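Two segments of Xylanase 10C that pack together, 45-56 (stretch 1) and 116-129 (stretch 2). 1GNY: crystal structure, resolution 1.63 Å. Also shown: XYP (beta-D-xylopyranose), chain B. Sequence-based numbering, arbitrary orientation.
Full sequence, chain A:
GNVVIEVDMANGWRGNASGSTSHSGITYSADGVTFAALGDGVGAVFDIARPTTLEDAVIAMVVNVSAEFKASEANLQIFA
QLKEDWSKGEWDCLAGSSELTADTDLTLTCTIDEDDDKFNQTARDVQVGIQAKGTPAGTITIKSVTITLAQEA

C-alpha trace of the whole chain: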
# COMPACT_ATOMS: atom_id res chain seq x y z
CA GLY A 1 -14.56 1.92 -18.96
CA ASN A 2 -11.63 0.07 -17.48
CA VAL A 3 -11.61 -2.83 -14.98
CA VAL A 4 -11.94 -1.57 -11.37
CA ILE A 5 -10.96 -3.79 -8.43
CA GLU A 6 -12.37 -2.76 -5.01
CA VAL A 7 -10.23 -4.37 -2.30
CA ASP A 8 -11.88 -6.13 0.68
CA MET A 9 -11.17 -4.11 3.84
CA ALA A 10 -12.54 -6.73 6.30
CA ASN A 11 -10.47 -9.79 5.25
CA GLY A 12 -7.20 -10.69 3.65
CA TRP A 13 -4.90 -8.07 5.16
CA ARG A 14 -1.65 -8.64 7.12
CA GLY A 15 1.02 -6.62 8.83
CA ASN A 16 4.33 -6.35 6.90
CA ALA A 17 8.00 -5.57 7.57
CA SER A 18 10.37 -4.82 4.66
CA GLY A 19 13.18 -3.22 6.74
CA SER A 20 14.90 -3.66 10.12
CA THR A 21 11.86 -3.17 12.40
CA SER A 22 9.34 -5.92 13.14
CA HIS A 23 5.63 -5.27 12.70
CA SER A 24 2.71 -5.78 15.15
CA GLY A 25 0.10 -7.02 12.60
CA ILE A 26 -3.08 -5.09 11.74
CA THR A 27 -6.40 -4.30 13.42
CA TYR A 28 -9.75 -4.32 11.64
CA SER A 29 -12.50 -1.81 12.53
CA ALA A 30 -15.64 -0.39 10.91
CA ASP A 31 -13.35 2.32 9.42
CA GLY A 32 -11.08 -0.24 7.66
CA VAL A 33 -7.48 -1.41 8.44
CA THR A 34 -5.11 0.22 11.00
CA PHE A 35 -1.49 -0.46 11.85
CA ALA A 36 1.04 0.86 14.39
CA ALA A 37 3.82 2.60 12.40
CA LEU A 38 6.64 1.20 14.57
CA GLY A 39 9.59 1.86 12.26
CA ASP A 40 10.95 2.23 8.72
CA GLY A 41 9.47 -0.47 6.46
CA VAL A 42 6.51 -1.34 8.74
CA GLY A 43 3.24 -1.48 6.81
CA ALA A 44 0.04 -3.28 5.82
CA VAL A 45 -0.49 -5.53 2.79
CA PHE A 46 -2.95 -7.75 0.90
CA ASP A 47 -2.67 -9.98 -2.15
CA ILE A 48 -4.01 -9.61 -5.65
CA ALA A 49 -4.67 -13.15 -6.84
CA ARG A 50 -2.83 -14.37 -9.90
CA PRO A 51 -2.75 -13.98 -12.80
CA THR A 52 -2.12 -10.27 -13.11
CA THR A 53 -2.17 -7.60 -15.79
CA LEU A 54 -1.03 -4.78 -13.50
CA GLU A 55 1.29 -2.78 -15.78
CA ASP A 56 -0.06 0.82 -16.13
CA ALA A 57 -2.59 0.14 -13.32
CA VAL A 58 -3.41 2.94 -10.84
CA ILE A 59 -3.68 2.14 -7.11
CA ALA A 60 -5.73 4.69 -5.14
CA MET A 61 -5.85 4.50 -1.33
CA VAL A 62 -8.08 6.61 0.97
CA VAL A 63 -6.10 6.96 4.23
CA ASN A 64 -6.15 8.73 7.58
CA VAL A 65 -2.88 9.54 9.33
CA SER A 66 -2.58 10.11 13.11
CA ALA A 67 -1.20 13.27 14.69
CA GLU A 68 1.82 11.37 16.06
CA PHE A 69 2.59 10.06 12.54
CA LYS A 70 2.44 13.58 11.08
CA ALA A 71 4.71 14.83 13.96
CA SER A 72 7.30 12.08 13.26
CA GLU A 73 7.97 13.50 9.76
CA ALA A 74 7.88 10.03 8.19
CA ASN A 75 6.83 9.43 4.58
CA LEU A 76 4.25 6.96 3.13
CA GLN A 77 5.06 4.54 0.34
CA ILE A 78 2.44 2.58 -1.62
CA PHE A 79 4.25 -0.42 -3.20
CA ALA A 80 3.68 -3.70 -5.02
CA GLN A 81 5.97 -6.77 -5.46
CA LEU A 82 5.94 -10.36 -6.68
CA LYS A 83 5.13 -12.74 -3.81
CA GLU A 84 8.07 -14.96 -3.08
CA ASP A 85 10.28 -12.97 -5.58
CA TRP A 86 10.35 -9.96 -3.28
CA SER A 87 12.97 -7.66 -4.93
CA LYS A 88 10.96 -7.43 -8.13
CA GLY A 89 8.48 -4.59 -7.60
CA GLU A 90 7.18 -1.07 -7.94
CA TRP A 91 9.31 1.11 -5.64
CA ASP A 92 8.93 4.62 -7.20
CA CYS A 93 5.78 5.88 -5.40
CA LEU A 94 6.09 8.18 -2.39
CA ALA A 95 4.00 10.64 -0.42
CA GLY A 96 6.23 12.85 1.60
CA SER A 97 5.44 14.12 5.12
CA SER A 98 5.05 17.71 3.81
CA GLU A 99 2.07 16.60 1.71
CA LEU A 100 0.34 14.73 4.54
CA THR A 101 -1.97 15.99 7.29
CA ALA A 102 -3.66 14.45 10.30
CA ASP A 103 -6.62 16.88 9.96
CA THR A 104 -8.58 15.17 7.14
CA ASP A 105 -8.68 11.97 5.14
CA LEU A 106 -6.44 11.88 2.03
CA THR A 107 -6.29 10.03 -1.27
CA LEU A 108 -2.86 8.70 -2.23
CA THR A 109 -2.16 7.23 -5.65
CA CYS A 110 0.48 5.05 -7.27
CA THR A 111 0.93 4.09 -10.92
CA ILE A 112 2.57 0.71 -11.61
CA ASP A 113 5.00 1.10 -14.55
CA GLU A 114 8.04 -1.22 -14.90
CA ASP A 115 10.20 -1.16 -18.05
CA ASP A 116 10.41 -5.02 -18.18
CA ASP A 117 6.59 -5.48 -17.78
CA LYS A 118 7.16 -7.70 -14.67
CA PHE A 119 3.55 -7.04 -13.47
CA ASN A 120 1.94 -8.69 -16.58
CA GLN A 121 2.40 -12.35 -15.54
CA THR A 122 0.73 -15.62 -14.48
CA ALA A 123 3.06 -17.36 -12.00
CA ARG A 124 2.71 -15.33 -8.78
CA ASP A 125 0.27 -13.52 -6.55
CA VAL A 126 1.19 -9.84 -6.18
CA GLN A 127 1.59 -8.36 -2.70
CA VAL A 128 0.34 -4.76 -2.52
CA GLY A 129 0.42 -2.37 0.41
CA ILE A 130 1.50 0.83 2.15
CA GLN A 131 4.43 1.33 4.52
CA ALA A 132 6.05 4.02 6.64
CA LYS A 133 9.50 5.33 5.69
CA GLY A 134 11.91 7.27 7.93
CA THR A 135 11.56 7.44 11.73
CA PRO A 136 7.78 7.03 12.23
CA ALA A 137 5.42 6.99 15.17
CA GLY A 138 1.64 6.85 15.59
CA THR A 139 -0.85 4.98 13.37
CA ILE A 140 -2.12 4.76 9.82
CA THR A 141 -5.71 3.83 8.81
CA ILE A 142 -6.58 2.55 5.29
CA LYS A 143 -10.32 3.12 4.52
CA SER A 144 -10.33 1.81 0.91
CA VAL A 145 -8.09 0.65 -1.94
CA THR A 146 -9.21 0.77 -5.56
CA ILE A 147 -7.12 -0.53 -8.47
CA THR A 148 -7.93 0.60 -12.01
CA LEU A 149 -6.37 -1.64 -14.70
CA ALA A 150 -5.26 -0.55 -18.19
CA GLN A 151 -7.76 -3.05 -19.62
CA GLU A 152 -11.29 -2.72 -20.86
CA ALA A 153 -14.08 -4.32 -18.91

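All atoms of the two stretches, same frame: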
# COMPACT_ATOMS: atom_id res chain seq x y z
N VAL A 45 -0.41 -4.96 4.13
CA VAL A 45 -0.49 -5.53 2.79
C VAL A 45 -1.65 -6.51 2.59
O VAL A 45 -2.20 -7.02 3.58
CB VAL A 45 0.82 -6.31 2.41
CG1 VAL A 45 2.07 -5.37 2.34
CG2 VAL A 45 1.07 -7.47 3.31
N PHE A 46 -1.97 -6.75 1.32
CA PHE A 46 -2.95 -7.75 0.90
C PHE A 46 -2.43 -8.31 -0.42
O PHE A 46 -1.50 -7.77 -1.04
CB PHE A 46 -4.35 -7.13 0.72
CG PHE A 46 -4.40 -6.07 -0.34
CD1 PHE A 46 -4.06 -4.76 -0.04
CD2 PHE A 46 -4.72 -6.39 -1.67
CE1 PHE A 46 -4.05 -3.78 -1.02
CE2 PHE A 46 -4.71 -5.40 -2.65
CZ PHE A 46 -4.36 -4.12 -2.33
N ASP A 47 -3.08 -9.37 -0.89
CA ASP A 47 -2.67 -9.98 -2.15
C ASP A 47 -3.70 -9.81 -3.25
O ASP A 47 -4.91 -9.93 -3.02
CB ASP A 47 -2.46 -11.48 -2.00
CG ASP A 47 -1.40 -11.82 -1.03
OD1 ASP A 47 -0.38 -11.09 -0.94
OD2 ASP A 47 -1.50 -12.84 -0.34
N ILE A 48 -3.22 -9.52 -4.44
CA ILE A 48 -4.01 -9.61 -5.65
C ILE A 48 -3.73 -11.01 -6.18
O ILE A 48 -2.58 -11.39 -6.49
CB ILE A 48 -3.65 -8.53 -6.69
CG1 ILE A 48 -4.08 -7.14 -6.20
CG2 ILE A 48 -4.31 -8.83 -8.08
CD1 ILE A 48 -5.59 -6.92 -5.96
N ALA A 49 -4.80 -11.79 -6.32
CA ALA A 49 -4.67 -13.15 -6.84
C ALA A 49 -4.24 -13.24 -8.30
O ALA A 49 -4.81 -12.57 -9.20
CB ALA A 49 -6.01 -13.90 -6.66
N ARG A 50 -3.27 -14.11 -8.55
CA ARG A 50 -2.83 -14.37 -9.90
C ARG A 50 -3.95 -14.93 -10.79
O ARG A 50 -4.94 -15.53 -10.29
CB ARG A 50 -1.66 -15.35 -9.90
CG ARG A 50 -1.96 -16.62 -9.11
CD ARG A 50 -0.95 -17.69 -9.37
NE ARG A 50 -0.80 -18.81 -8.50
CZ ARG A 50 -0.99 -18.92 -7.18
NH1 ARG A 50 -1.87 -18.28 -6.38
NH2 ARG A 50 -0.32 -19.94 -6.72
N PRO A 51 -3.83 -14.70 -12.10
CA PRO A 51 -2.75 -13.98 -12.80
C PRO A 51 -2.99 -12.51 -12.74
O PRO A 51 -4.11 -12.08 -12.36
CB PRO A 51 -2.90 -14.48 -14.22
CG PRO A 51 -4.44 -14.57 -14.36
CD PRO A 51 -4.90 -15.13 -13.03
N THR A 52 -1.98 -11.73 -13.11
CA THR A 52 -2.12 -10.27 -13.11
C THR A 52 -1.74 -9.62 -14.43
O THR A 52 -0.81 -10.05 -15.13
CB THR A 52 -1.30 -9.60 -11.97
OG1 THR A 52 0.12 -9.73 -12.21
CG2 THR A 52 -1.59 -10.28 -10.62
N THR A 53 -2.48 -8.56 -14.71
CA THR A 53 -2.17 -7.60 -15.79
C THR A 53 -2.19 -6.21 -15.12
O THR A 53 -3.15 -5.43 -15.28
CB THR A 53 -3.16 -7.70 -16.93
OG1 THR A 53 -3.10 -9.02 -17.49
CG2 THR A 53 -2.79 -6.76 -18.07
N LEU A 54 -1.15 -5.99 -14.32
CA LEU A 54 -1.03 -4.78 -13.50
C LEU A 54 -0.16 -3.65 -14.06
O LEU A 54 -0.12 -2.56 -13.49
CB LEU A 54 -0.58 -5.15 -12.07
CG LEU A 54 -1.69 -5.67 -11.17
CD1 LEU A 54 -1.06 -6.36 -9.92
CD2 LEU A 54 -2.69 -4.59 -10.76
N GLU A 55 0.49 -3.87 -15.20
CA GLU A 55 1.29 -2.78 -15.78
C GLU A 55 0.36 -1.65 -16.20
O GLU A 55 -0.70 -1.90 -16.78
CB GLU A 55 2.14 -3.27 -16.96
CG GLU A 55 3.29 -4.18 -16.55
CD GLU A 55 4.37 -3.44 -15.75
OE1 GLU A 55 4.47 -2.19 -15.87
OE2 GLU A 55 5.11 -4.12 -15.01
N ASP A 56 0.74 -0.40 -15.87
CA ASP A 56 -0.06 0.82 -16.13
C ASP A 56 -1.35 0.91 -15.27
O ASP A 56 -2.18 1.79 -15.48
CB ASP A 56 -0.35 0.99 -17.64
CG ASP A 56 0.93 1.12 -18.46
OD1 ASP A 56 1.85 1.85 -18.07
OD2 ASP A 56 1.11 0.51 -19.52
N ASP A 116 10.42 -3.58 -17.78
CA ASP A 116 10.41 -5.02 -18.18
C ASP A 116 9.04 -5.72 -18.14
O ASP A 116 8.96 -6.92 -18.29
CB ASP A 116 11.44 -5.84 -17.38
CG ASP A 116 11.09 -5.98 -15.90
OD1 ASP A 116 10.07 -5.43 -15.43
OD2 ASP A 116 11.81 -6.65 -15.14
N ASP A 117 7.98 -4.95 -17.88
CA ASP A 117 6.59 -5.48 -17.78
C ASP A 117 6.43 -6.66 -16.81
O ASP A 117 5.59 -7.54 -17.01
CB ASP A 117 6.03 -5.86 -19.18
CG ASP A 117 5.78 -4.64 -20.08
OD1 ASP A 117 5.76 -3.46 -19.62
OD2 ASP A 117 5.58 -4.79 -21.31
N LYS A 118 7.22 -6.64 -15.73
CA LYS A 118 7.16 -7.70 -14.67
C LYS A 118 5.77 -7.94 -14.05
O LYS A 118 5.53 -9.02 -13.53
CB LYS A 118 8.19 -7.43 -13.55
CG LYS A 118 8.06 -6.11 -12.82
CD LYS A 118 8.97 -6.06 -11.58
CE LYS A 118 10.48 -6.01 -11.93
NZ LYS A 118 10.87 -4.83 -12.77
N PHE A 119 4.89 -6.94 -14.09
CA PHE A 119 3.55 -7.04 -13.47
C PHE A 119 2.45 -7.62 -14.39
O PHE A 119 1.28 -7.77 -13.95
CB PHE A 119 3.11 -5.74 -12.82
CG PHE A 119 3.83 -5.42 -11.52
CD1 PHE A 119 3.41 -6.01 -10.34
CD2 PHE A 119 4.86 -4.49 -11.47
CE1 PHE A 119 4.04 -5.74 -9.15
CE2 PHE A 119 5.50 -4.22 -10.27
CZ PHE A 119 5.10 -4.82 -9.11
N ASN A 120 2.81 -7.93 -15.65
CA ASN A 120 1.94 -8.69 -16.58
C ASN A 120 2.49 -10.12 -16.62
O ASN A 120 3.49 -10.36 -17.27
CB ASN A 120 1.88 -8.05 -17.97
CG ASN A 120 1.13 -6.73 -17.97
OD1 ASN A 120 0.61 -6.28 -16.93
ND2 ASN A 120 1.08 -6.06 -19.14
N GLN A 121 1.85 -11.02 -15.88
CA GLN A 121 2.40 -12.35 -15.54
C GLN A 121 1.37 -13.27 -14.93
O GLN A 121 0.34 -12.81 -14.43
CB GLN A 121 3.60 -12.22 -14.58
CG GLN A 121 3.31 -11.53 -13.24
CD GLN A 121 2.86 -12.47 -12.15
OE1 GLN A 121 3.49 -13.51 -11.91
NE2 GLN A 121 1.76 -12.12 -11.47
N THR A 122 1.66 -14.57 -14.97
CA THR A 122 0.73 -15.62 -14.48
C THR A 122 1.16 -16.45 -13.27
O THR A 122 0.32 -17.05 -12.60
CB THR A 122 0.41 -16.63 -15.61
OG1 THR A 122 1.63 -17.19 -16.09
CG2 THR A 122 -0.23 -15.95 -16.82
N ALA A 123 2.46 -16.49 -13.03
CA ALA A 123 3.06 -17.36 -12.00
C ALA A 123 2.77 -17.02 -10.53
O ALA A 123 2.60 -17.92 -9.70
CB ALA A 123 4.57 -17.41 -12.23
N ARG A 124 2.74 -15.74 -10.19
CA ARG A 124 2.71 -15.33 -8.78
C ARG A 124 1.57 -14.42 -8.38
O ARG A 124 1.07 -13.64 -9.18
CB ARG A 124 4.01 -14.60 -8.47
CG ARG A 124 5.24 -15.45 -8.73
CD ARG A 124 6.55 -14.69 -8.50
NE ARG A 124 7.74 -15.52 -8.72
CZ ARG A 124 8.17 -16.52 -7.94
NH1 ARG A 124 7.53 -16.85 -6.81
NH2 ARG A 124 9.28 -17.18 -8.27
N ASP A 125 1.17 -14.51 -7.12
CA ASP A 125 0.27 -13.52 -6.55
C ASP A 125 1.15 -12.27 -6.39
O ASP A 125 2.38 -12.36 -6.31
CB ASP A 125 -0.24 -13.92 -5.17
CG ASP A 125 -1.17 -15.13 -5.18
OD1 ASP A 125 -1.91 -15.34 -6.17
OD2 ASP A 125 -1.26 -15.89 -4.17
N VAL A 126 0.49 -11.13 -6.36
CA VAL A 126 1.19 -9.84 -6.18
C VAL A 126 0.77 -9.28 -4.82
O VAL A 126 -0.43 -9.08 -4.56
CB VAL A 126 0.87 -8.88 -7.31
CG1 VAL A 126 1.43 -7.48 -7.06
CG2 VAL A 126 1.47 -9.43 -8.59
N GLN A 127 1.79 -8.98 -4.01
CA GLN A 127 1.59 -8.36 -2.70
C GLN A 127 1.58 -6.86 -2.87
O GLN A 127 2.54 -6.32 -3.42
CB GLN A 127 2.67 -8.76 -1.72
CG GLN A 127 2.54 -8.19 -0.30
CD GLN A 127 3.55 -8.81 0.64
OE1 GLN A 127 3.24 -9.82 1.29
NE2 GLN A 127 4.73 -8.19 0.75
N VAL A 128 0.52 -6.22 -2.40
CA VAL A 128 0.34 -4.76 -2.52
C VAL A 128 0.13 -4.17 -1.14
O VAL A 128 -0.54 -4.78 -0.29
CB VAL A 128 -0.90 -4.42 -3.43
CG1 VAL A 128 -1.07 -2.89 -3.56
CG2 VAL A 128 -0.78 -5.08 -4.78
N GLY A 129 0.68 -3.00 -0.87
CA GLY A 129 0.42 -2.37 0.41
C GLY A 129 0.93 -0.97 0.55
O GLY A 129 1.21 -0.33 -0.48
C1 XYP B . 8.81 -10.12 3.35
C2 XYP B . 7.97 -8.88 3.11
C3 XYP B . 8.44 -8.13 1.87
C4 XYP B . 9.97 -7.96 1.89
C5 XYP B . 10.60 -9.30 2.17
O2 XYP B . 6.60 -9.24 2.91
O3 XYP B . 7.82 -6.86 1.79
O4 XYP B . 10.37 -7.50 0.62
O5 XYP B . 10.14 -9.86 3.38
O HOH W 1 -0.85 -3.64 -19.12
O HOH W 2 3.20 -1.23 -20.19

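Stretches 45-56 and 116-129 run antiparallel and pair as two short ladders whose register shifts by one residue between Ile48 and Thr52. In the first, Phe46 N donates to Val128 O (2.9 Å) and Val128 N returns the bond to Phe46 O (2.9 Å); Ile48 N to Val126 O (2.8 Å) and Val126 N to Ile48 O (3.1 Å) repeat the exchange, so all four amides are satisfied across the strands. Phe46, Ile48, Val126 and Val128 share one face of the sheet, where Val128 CB sits over the Phe46 ring, 3.6 Å from CZ. Gln127 lies on the other face with Val45 and Asp47, and its NE2 donates to O2 of the bound xylopyranose (3.0 Å). Gly129 pairs with Val45 there; a CB on it would clash with Val45 CG1.

Between the ladders, where a cis peptide precedes Pro51, Asp125 OD1 takes the place of a backbone acceptor: it receives Arg50 N (3.0 Å) and forms a salt bridge with Arg50 NH1 (2.9 Å).

The second ladder joins Thr52 N to Gln121 O and Gln121 N to Thr52 O, both 2.9 Å. The Thr52 hydroxyl works in both directions, with OG1 donating to Phe119 O (2.9 Å) while accepting from Gln121 NE2 (3.0 Å). That amide nitrogen spends its second proton on Arg124 O (2.8 Å), and Gln121 OE1 accepts from Arg124 N (2.9 Å). Phe119 O also receives Leu54 N (3.0 Å).

Asp117 to Asn120 form a type I turn, which Glu55 grips through backbone and side chain: Glu55 N donates to Asn120 OD1 (3.0 Å), and Glu55 OE2 accepts from Phe119 N (3.0 Å). A water bridges Glu55 and Asn120, donating to Glu55 O (2.9 Å) and accepting from Asn120 ND2 (3.1 Å). Leu54 adds apolar contact, its CD1 lying 4.0 Å from Val126 CG1.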